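Local coordinates for protein GP37 (Pseudomonas phage phikz, PDB 5FT0) that probably inhibits the host RNA degradosome during phage infection by acting on its ribonuclease, RNase E, at residues N5-E10 / L27-V32; L15-G20 / G215-V220; V134-I139 / E195-M200. All blocks are in the same frame, centred on the assembly; numbering follows the deposited sequence.

From the N terminus, strand 4-6 leads into helix 8-15, and the chain returns at 27-32 to close contact 1, which pairs the first two strands of the smaller antiparallel sheet. Contact 2 opens between these two segments, at 15-20, and closes only at 215-220, so the two contacts cross; they touch through L15 and L27. Contact 2 thereby ties the end of helix 8-15 to the larger sheet, at the end of strand 206-217. Contact 3 opens and closes within that long excursion, bringing the loop 134-139 against strand 197-202, the sheet neighbour of 206-217. Contacts 1 and 3 follow in series, their centres about 29 Å apart.

Contact 1. Residues N5-E10 / L27-V32; sequences NITWEE and LEDISV
D29, just before strand 30-37, reaches to the first turn of the helix, where its OD1 accepts from W8 N at 2.8 Å, the donor lying nearly along the C-O axis. The same oxygen sits near the plane of the indole, at its edge, 3.2 Å from W8 CD1, with carboxylate and ring planes only 21° apart. W8 CG stands between its backbone N and carbonyl carbon (chi1 69°), which turns the indole so that its CD1 edge meets D29. W8 CB packs on L27 CB at 4.1 Å. Water 1 lies within hydrogen-bonding distance of both D29 OD1 and E9 OE1 and may ease the repulsion between the two acids; the positive end of the helix dipole should also favour D29 as a carboxylate.

Beyond this polar end the strands pair. I6 N bonds to I30 O and I30 N to I6 O, both nearly straight and 2.8 Å long. I6 CB and I30 CB meet at 4.1 Å on one face of the sheet, where I6 CD1 also rests on V32 CG2. Beta-branched residues suit this extended backbone, and helix 67-82 covers I6 and V32. N5 and S31, on the other face, form a non-hydrogen-bonded pair in which N5 OD1 approaches S31 CB. The whole is an antiparallel edge-strand pairing leading directly into a helix with a T7-E10 capping box: T7 N donates to E10 OE2, and E10 N, weakly, to T7 OG1.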
loop_
_atom_site.group_PDB
_atom_site.type_symbol
_atom_site.label_atom_id
_atom_site.label_comp_id
_atom_site.label_asym_id
_atom_site.label_seq_id
_atom_site.Cartn_x
_atom_site.Cartn_y
_atom_site.Cartn_z
ATOM N N ASN A 5 16.665 7.141 -24.653
ATOM C CA ASN A 5 17.007 7.651 -23.335
ATOM C C ASN A 5 16.742 9.147 -23.251
ATOM O O ASN A 5 16.808 9.865 -24.252
ATOM C CB ASN A 5 18.481 7.381 -23.001
ATOM C CG ASN A 5 18.839 5.910 -23.081
ATOM O OD1 ASN A 5 18.426 5.110 -22.242
ATOM N ND2 ASN A 5 19.619 5.548 -24.093
ATOM N N ILE A 6 16.433 9.606 -22.042
ATOM C CA ILE A 6 16.334 11.025 -21.723
ATOM C C ILE A 6 17.325 11.279 -20.597
ATOM O O ILE A 6 17.107 10.831 -19.464
ATOM C CB ILE A 6 14.915 11.434 -21.306
ATOM C CG1 ILE A 6 13.909 11.102 -22.409
ATOM C CG2 ILE A 6 14.863 12.919 -20.963
ATOM C CD1 ILE A 6 12.480 11.483 -22.062
ATOM N N THR A 7 18.420 11.972 -20.900
ATOM C CA THR A 7 19.402 12.197 -19.854
ATOM C C THR A 7 18.858 13.194 -18.835
ATOM O O THR A 7 17.922 13.956 -19.103
ATOM C CB THR A 7 20.725 12.714 -20.426
ATOM O OG1 THR A 7 20.563 14.069 -20.874
ATOM C CG2 THR A 7 21.171 11.855 -21.598
ATOM N N TRP A 8 19.453 13.176 -17.642
ATOM C CA TRP A 8 19.037 14.120 -16.613
ATOM C C TRP A 8 19.348 15.555 -17.016
ATOM O O TRP A 8 18.679 16.485 -16.554
ATOM C CB TRP A 8 19.699 13.774 -15.279
ATOM C CG TRP A 8 21.171 14.021 -15.252
ATOM C CD1 TRP A 8 22.156 13.150 -15.619
ATOM C CD2 TRP A 8 21.831 15.219 -14.830
ATOM N NE1 TRP A 8 23.388 13.734 -15.451
ATOM C CE2 TRP A 8 23.215 15.003 -14.966
ATOM C CE3 TRP A 8 21.385 16.452 -14.345
ATOM C CZ2 TRP A 8 24.158 15.975 -14.640
ATOM C CZ3 TRP A 8 22.322 17.416 -14.023
ATOM C CH2 TRP A 8 23.692 17.173 -14.172
ATOM N N GLU A 9 20.342 15.756 -17.890
ATOM C CA GLU A 9 20.662 17.107 -18.346
ATOM C C GLU A 9 19.552 17.687 -19.221
ATOM O O GLU A 9 19.229 18.875 -19.104
ATOM C CB GLU A 9 21.997 17.120 -19.095
ATOM C CG GLU A 9 23.219 16.894 -18.210
ATOM C CD GLU A 9 23.784 15.493 -18.334
ATOM O OE1 GLU A 9 22.992 14.535 -18.476
ATOM O OE2 GLU A 9 25.024 15.351 -18.302
ATOM N N GLU A 10 18.963 16.879 -20.114
ATOM C CA GLU A 10 17.838 17.379 -20.909
ATOM C C GLU A 10 16.668 17.754 -20.011
ATOM O O GLU A 10 15.984 18.755 -20.252
ATOM C CB GLU A 10 17.364 16.348 -21.944
ATOM C CG GLU A 10 18.408 15.401 -22.502
ATOM C CD GLU A 10 17.853 14.446 -23.550
ATOM O OE1 GLU A 10 16.800 14.737 -24.150
ATOM O OE2 GLU A 10 18.468 13.379 -23.750
ATOM N N LEU A 27 16.875 14.082 -10.324
ATOM C CA LEU A 27 16.802 13.807 -11.755
ATOM C C LEU A 27 17.867 12.793 -12.148
ATOM O O LEU A 27 19.051 12.981 -11.851
ATOM C CB LEU A 27 16.974 15.089 -12.576
ATOM C CG LEU A 27 15.983 16.227 -12.332
ATOM C CD1 LEU A 27 16.330 17.422 -13.203
ATOM C CD2 LEU A 27 14.553 15.770 -12.589
ATOM N N GLU A 28 17.443 11.723 -12.813
ATOM C CA GLU A 28 18.343 10.701 -13.322
ATOM C C GLU A 28 18.019 10.428 -14.784
ATOM O O GLU A 28 16.934 10.762 -15.270
ATOM C CB GLU A 28 18.234 9.397 -12.519
ATOM C CG GLU A 28 18.632 9.516 -11.062
ATOM C CD GLU A 28 18.471 8.207 -10.315
ATOM O OE1 GLU A 28 17.456 7.514 -10.542
ATOM O OE2 GLU A 28 19.360 7.869 -9.507
ATOM N N ASP A 29 18.973 9.807 -15.477
ATOM C CA ASP A 29 18.732 9.359 -16.843
ATOM C C ASP A 29 17.532 8.420 -16.884
ATOM O O ASP A 29 17.386 7.534 -16.037
ATOM C CB ASP A 29 19.966 8.654 -17.407
ATOM C CG ASP A 29 21.163 9.577 -17.545
ATOM O OD1 ASP A 29 20.981 10.813 -17.539
ATOM O OD2 ASP A 29 22.293 9.062 -17.675
ATOM N N ILE A 30 16.662 8.632 -17.869
ATOM C CA ILE A 30 15.455 7.836 -18.066
ATOM C C ILE A 30 15.688 6.923 -19.262
ATOM O O ILE A 30 16.093 7.391 -20.333
ATOM C CB ILE A 30 14.221 8.721 -18.329
ATOM C CG1 ILE A 30 13.914 9.699 -17.193
ATOM C CG2 ILE A 30 12.998 7.844 -18.481
ATOM C CD1 ILE A 30 13.161 9.101 -16.035
ATOM N N SER A 31 15.418 5.634 -19.094
ATOM C CA SER A 31 15.288 4.730 -20.231
ATOM C C SER A 31 13.805 4.600 -20.557
ATOM O O SER A 31 13.008 4.231 -19.688
ATOM C CB SER A 31 15.904 3.364 -19.932
ATOM O OG SER A 31 15.746 2.490 -21.038
ATOM N N VAL A 32 13.433 4.919 -21.794
ATOM C CA VAL A 32 12.033 5.013 -22.196
ATOM C C VAL A 32 11.711 3.889 -23.171
ATOM O O VAL A 32 12.385 3.732 -24.197
ATOM C CB VAL A 32 11.715 6.380 -22.827
ATOM C CG1 VAL A 32 10.261 6.427 -23.284
ATOM C CG2 VAL A 32 12.006 7.503 -21.849
HETATM O O HOH W 1 23.563 11.943 -18.513
#

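Contact 2. Residues L15-G20 / G215-V220; sequences LSKLDG and GCHPDV
K17 reaches past H217 and P218 to the carboxylate of D219. Its CB lies 3.8 Å from H217 NE2, approaching the imidazole obliquely; that nitrogen is itself hydrogen-bonded to A14 O, in the last turn of helix 8-15. Beyond CG the chain runs extended. CD passes P218 CG at 4.1 Å, the two side chains sliding past each other in opposite directions, and is also near D219 OD2 at 3.7 Å. CE continues alongside the same oxygen, and NZ completes the salt bridge, bonded to D219 OD1 at 2.8 Å on its syn lone pair and more weakly to OD2. Lysine suits the place: a long apolar stem to lie on ring atoms, and a charge at the tip; the K17 and D219 side chains cross at about a right angle.

The target is a beta hairpin, with H217 to V220 forming the type I turn that links strands 206-217 and 220-232. Proline, with its fixed phi, fits the second position of such a turn, and P218 CD also lies over one face of the H217 ring. D219 N donates to H217 ND1 at 3.1 Å, 21° out of the ring plane, so the imidazole is gripped at both nitrogens, consistent with a neutral ring protonated at NE2. L18, closing the type I turn from L15, brings its CD2 methyl in the ring plane to the edge of H217, 3.9 Å from its CD2; I79 of helix 67-82 touches both side chains.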
loop_
_atom_site.group_PDB
_atom_site.type_symbol
_atom_site.label_atom_id
_atom_site.label_comp_id
_atom_site.label_asym_id
_atom_site.label_seq_id
_atom_site.Cartn_x
_atom_site.Cartn_y
_atom_site.Cartn_z
ATOM N N LEU A 15 13.533 22.001 -17.151
ATOM C CA LEU A 15 13.045 22.497 -15.869
ATOM C C LEU A 15 13.590 23.883 -15.551
ATOM O O LEU A 15 12.917 24.674 -14.881
ATOM C CB LEU A 15 13.403 21.512 -14.756
ATOM C CG LEU A 15 12.657 20.177 -14.796
ATOM C CD1 LEU A 15 13.015 19.314 -13.597
ATOM C CD2 LEU A 15 11.157 20.421 -14.858
ATOM N N SER A 16 14.796 24.201 -16.029
ATOM C CA SER A 16 15.399 25.501 -15.757
ATOM C C SER A 16 14.652 26.648 -16.424
ATOM O O SER A 16 14.866 27.805 -16.045
ATOM C CB SER A 16 16.862 25.508 -16.206
ATOM O OG SER A 16 16.960 25.443 -17.620
ATOM N N LYS A 17 13.794 26.366 -17.401
ATOM C CA LYS A 17 12.985 27.414 -18.007
ATOM C C LYS A 17 11.768 27.776 -17.167
ATOM O O LYS A 17 11.105 28.775 -17.466
ATOM C CB LYS A 17 12.556 26.993 -19.415
ATOM C CG LYS A 17 13.721 26.956 -20.393
ATOM C CD LYS A 17 13.425 26.146 -21.640
ATOM C CE LYS A 17 14.699 25.972 -22.462
ATOM N NZ LYS A 17 14.488 25.124 -23.665
ATOM N N LEU A 18 11.470 27.005 -16.123
ATOM C CA LEU A 18 10.354 27.309 -15.237
ATOM C C LEU A 18 10.753 28.411 -14.263
ATOM O O LEU A 18 11.728 28.267 -13.515
ATOM C CB LEU A 18 9.917 26.062 -14.474
ATOM C CG LEU A 18 9.198 24.966 -15.264
ATOM C CD1 LEU A 18 8.853 23.799 -14.354
ATOM C CD2 LEU A 18 7.946 25.521 -15.918
ATOM N N ASP A 19 9.997 29.509 -14.275
ATOM C CA ASP A 19 10.169 30.565 -13.284
ATOM C C ASP A 19 10.028 30.019 -11.869
ATOM O O ASP A 19 9.146 29.204 -11.585
ATOM C CB ASP A 19 9.134 31.666 -13.508
ATOM C CG ASP A 19 9.660 32.803 -14.352
ATOM O OD1 ASP A 19 10.559 32.573 -15.193
ATOM O OD2 ASP A 19 9.166 33.933 -14.169
ATOM N N GLY A 20 10.902 30.482 -10.978
ATOM C CA GLY A 20 10.791 30.186 -9.566
ATOM C C GLY A 20 11.130 28.770 -9.154
ATOM O O GLY A 20 10.969 28.435 -7.973
ATOM N N GLY A 215 -0.550 24.961 -19.756
ATOM C CA GLY A 215 0.591 25.854 -19.722
ATOM C C GLY A 215 1.426 25.762 -20.982
ATOM O O GLY A 215 1.573 24.693 -21.575
ATOM N N CYS A 216 1.985 26.901 -21.380
ATOM C CA CYS A 216 2.905 26.965 -22.505
ATOM C C CYS A 216 4.338 26.858 -21.998
ATOM O O CYS A 216 4.745 27.605 -21.103
ATOM C CB CYS A 216 2.712 28.268 -23.280
ATOM S SG CYS A 216 3.732 28.420 -24.758
ATOM N N HIS A 217 5.095 25.927 -22.571
ATOM C CA HIS A 217 6.494 25.726 -22.241
ATOM C C HIS A 217 7.277 25.567 -23.538
ATOM O O HIS A 217 6.794 24.926 -24.477
ATOM C CB HIS A 217 6.674 24.487 -21.350
ATOM C CG HIS A 217 8.069 24.297 -20.842
ATOM N ND1 HIS A 217 9.075 23.750 -21.609
ATOM C CD2 HIS A 217 8.621 24.567 -19.634
ATOM C CE1 HIS A 217 10.190 23.703 -20.900
ATOM N NE2 HIS A 217 9.941 24.191 -19.698
ATOM N N PRO A 218 8.479 26.142 -23.622
ATOM C CA PRO A 218 9.195 26.165 -24.911
ATOM C C PRO A 218 9.519 24.794 -25.486
ATOM O O PRO A 218 9.717 24.692 -26.702
ATOM C CB PRO A 218 10.477 26.944 -24.583
ATOM C CG PRO A 218 10.130 27.763 -23.388
ATOM C CD PRO A 218 9.166 26.939 -22.591
ATOM N N ASP A 219 9.579 23.742 -24.670
ATOM C CA ASP A 219 10.084 22.449 -25.116
ATOM C C ASP A 219 8.994 21.417 -25.371
ATOM O O ASP A 219 9.297 20.331 -25.874
ATOM C CB ASP A 219 11.077 21.893 -24.091
ATOM C CG ASP A 219 12.320 22.752 -23.962
ATOM O OD1 ASP A 219 12.661 23.451 -24.940
ATOM O OD2 ASP A 219 12.958 22.728 -22.889
ATOM N N VAL A 220 7.739 21.716 -25.038
ATOM C CA VAL A 220 6.656 20.751 -25.165
ATOM C C VAL A 220 5.440 21.447 -25.753
ATOM O O VAL A 220 5.324 22.675 -25.730
ATOM C CB VAL A 220 6.289 20.099 -23.812
ATOM C CG1 VAL A 220 7.450 19.268 -23.279
ATOM C CG2 VAL A 220 5.876 21.162 -22.813
#

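Contact 3. Residues V134-I139 / E195-M200; sequences VHVDDI and EPAVEM
V136 CA and A197 CA are 7.6 Å apart, and the 3-10 turn at 136-138, held by D138 N to H135 O and I139 N to V136 O, faces strand 197-200 and meets it through side chains alone. H135 CG is anti to the backbone N (chi1 -166°), which places the ring where its ND1 can accept from D137 N at 3.0 Å, with the donor almost in the ring plane; this bond helps fix the imidazole's rotation. Its CE1, next to ND1, approaches A197 CB obliquely at 3.8 Å, with NE2 also near; the small methyl suits a spot where a ring comes so close.

V136 points at the strand. Its CG1 meets A197 CB at 4.2 Å, and its CG2 lies 3.3 Å from E199 OE1, the valine and the glutamate crossing obliquely. A197 and E199, two residues apart on one strand, thus present their side chains on the same face of the large antiparallel sheet, as the alternation of a beta strand requires, and the turn that follows strand 122-132 packs over that face. Strand 206-217 lies beside them: H135 touches S212 and E214, and E214 belongs to the pocket that holds a bound arginine.

E199 is extended beyond CG, which carries its carboxylate to the turn. There OE1 is hydrogen-bonded to Y201 OH, whereas OE2 stands 3.3 Å from D137 OD1, two acceptors if both are ionised. The D137 and E199 side chains cross at about a right angle, while their carboxylate planes are 28° apart. The repulsion may raise a pKa, although the bound arginine, about 5 Å from the D137 side chain, would probably offset this at D137.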
loop_
_atom_site.group_PDB
_atom_site.type_symbol
_atom_site.label_atom_id
_atom_site.label_comp_id
_atom_site.label_asym_id
_atom_site.label_seq_id
_atom_site.Cartn_x
_atom_site.Cartn_y
_atom_site.Cartn_z
ATOM N N VAL A 134 -2.403 15.831 -15.927
ATOM C CA VAL A 134 -3.785 15.432 -16.146
ATOM C C VAL A 134 -4.631 16.686 -16.310
ATOM O O VAL A 134 -4.411 17.690 -15.623
ATOM C CB VAL A 134 -4.311 14.561 -14.985
ATOM C CG1 VAL A 134 -5.782 14.213 -15.184
ATOM C CG2 VAL A 134 -3.474 13.298 -14.850
ATOM N N HIS A 135 -5.590 16.629 -17.234
ATOM C CA HIS A 135 -6.587 17.673 -17.418
ATOM C C HIS A 135 -7.971 17.049 -17.293
ATOM O O HIS A 135 -8.189 15.916 -17.733
ATOM C CB HIS A 135 -6.426 18.353 -18.778
ATOM C CG HIS A 135 -7.176 19.643 -18.906
ATOM N ND1 HIS A 135 -8.546 19.700 -19.038
ATOM C CD2 HIS A 135 -6.741 20.925 -18.938
ATOM C CE1 HIS A 135 -8.924 20.961 -19.134
ATOM N NE2 HIS A 135 -7.848 21.725 -19.077
ATOM N N VAL A 136 -8.904 17.787 -16.685
ATOM C CA VAL A 136 -10.214 17.214 -16.376
ATOM C C VAL A 136 -10.984 16.875 -17.648
ATOM O O VAL A 136 -11.809 15.954 -17.654
ATOM C CB VAL A 136 -11.017 18.165 -15.462
ATOM C CG1 VAL A 136 -11.384 19.446 -16.197
ATOM C CG2 VAL A 136 -12.266 17.470 -14.930
ATOM N N ASP A 137 -10.715 17.587 -18.748
ATOM C CA ASP A 137 -11.415 17.314 -19.999
ATOM C C ASP A 137 -11.140 15.913 -20.529
ATOM O O ASP A 137 -11.896 15.427 -21.376
ATOM C CB ASP A 137 -11.035 18.348 -21.062
ATOM C CG ASP A 137 -11.564 19.735 -20.744
ATOM O OD1 ASP A 137 -12.512 19.839 -19.937
ATOM O OD2 ASP A 137 -11.040 20.717 -21.308
ATOM N N ASP A 138 -10.088 15.252 -20.048
ATOM C CA ASP A 138 -9.749 13.914 -20.508
ATOM C C ASP A 138 -10.360 12.810 -19.653
ATOM O O ASP A 138 -10.263 11.637 -20.026
ATOM C CB ASP A 138 -8.226 13.740 -20.552
ATOM C CG ASP A 138 -7.549 14.751 -21.462
ATOM O OD1 ASP A 138 -8.193 15.206 -22.432
ATOM O OD2 ASP A 138 -6.371 15.084 -21.213
ATOM N N ILE A 139 -10.980 13.147 -18.523
ATOM C CA ILE A 139 -11.616 12.145 -17.674
ATOM C C ILE A 139 -13.060 12.545 -17.403
ATOM O O ILE A 139 -13.756 11.894 -16.618
ATOM C CB ILE A 139 -10.851 11.954 -16.350
ATOM C CG1 ILE A 139 -10.724 13.288 -15.612
ATOM C CG2 ILE A 139 -9.483 11.333 -16.595
ATOM C CD1 ILE A 139 -10.114 13.165 -14.229
ATOM N N GLU A 195 -7.753 29.600 -20.819
ATOM C CA GLU A 195 -8.544 29.806 -19.614
ATOM C C GLU A 195 -8.526 28.546 -18.755
ATOM O O GLU A 195 -8.602 27.432 -19.284
ATOM C CB GLU A 195 -9.987 30.161 -19.965
ATOM N N PRO A 196 -8.418 28.692 -17.438
ATOM C CA PRO A 196 -8.455 27.516 -16.567
ATOM C C PRO A 196 -9.822 26.854 -16.598
ATOM O O PRO A 196 -10.847 27.496 -16.838
ATOM C CB PRO A 196 -8.142 28.089 -15.180
ATOM C CG PRO A 196 -8.577 29.509 -15.263
ATOM C CD PRO A 196 -8.279 29.942 -16.672
ATOM N N ALA A 197 -9.825 25.547 -16.362
ATOM C CA ALA A 197 -11.049 24.761 -16.325
ATOM C C ALA A 197 -11.410 24.456 -14.879
ATOM O O ALA A 197 -10.561 24.009 -14.100
ATOM C CB ALA A 197 -10.893 23.464 -17.120
ATOM N N VAL A 198 -12.664 24.715 -14.521
ATOM C CA VAL A 198 -13.199 24.382 -13.206
ATOM C C VAL A 198 -14.460 23.562 -13.423
ATOM O O VAL A 198 -15.390 24.017 -14.097
ATOM C CB VAL A 198 -13.505 25.633 -12.365
ATOM C CG1 VAL A 198 -13.904 25.229 -10.950
ATOM C CG2 VAL A 198 -12.309 26.575 -12.345
ATOM N N GLU A 199 -14.492 22.356 -12.864
ATOM C CA GLU A 199 -15.639 21.475 -13.027
ATOM C C GLU A 199 -15.960 20.812 -11.698
ATOM O O GLU A 199 -15.090 20.192 -11.080
ATOM C CB GLU A 199 -15.376 20.428 -14.113
ATOM C CG GLU A 199 -15.651 20.961 -15.516
ATOM C CD GLU A 199 -15.048 20.105 -16.611
ATOM O OE1 GLU A 199 -14.892 18.882 -16.399
ATOM O OE2 GLU A 199 -14.724 20.658 -17.684
HETATM N N MSE A 200 -17.204 20.964 -11.259
HETATM C CA MSE A 200 -17.662 20.372 -10.011
HETATM C C MSE A 200 -18.575 19.187 -10.295
HETATM O O MSE A 200 -19.457 19.261 -11.148
HETATM C CB MSE A 200 -18.386 21.411 -9.155
HETATM C CG MSE A 200 -19.111 20.824 -7.950
HETATM SE SE MSE A 200 -19.649 22.168 -6.637
HETATM C CE MSE A 200 -20.842 23.229 -7.745
#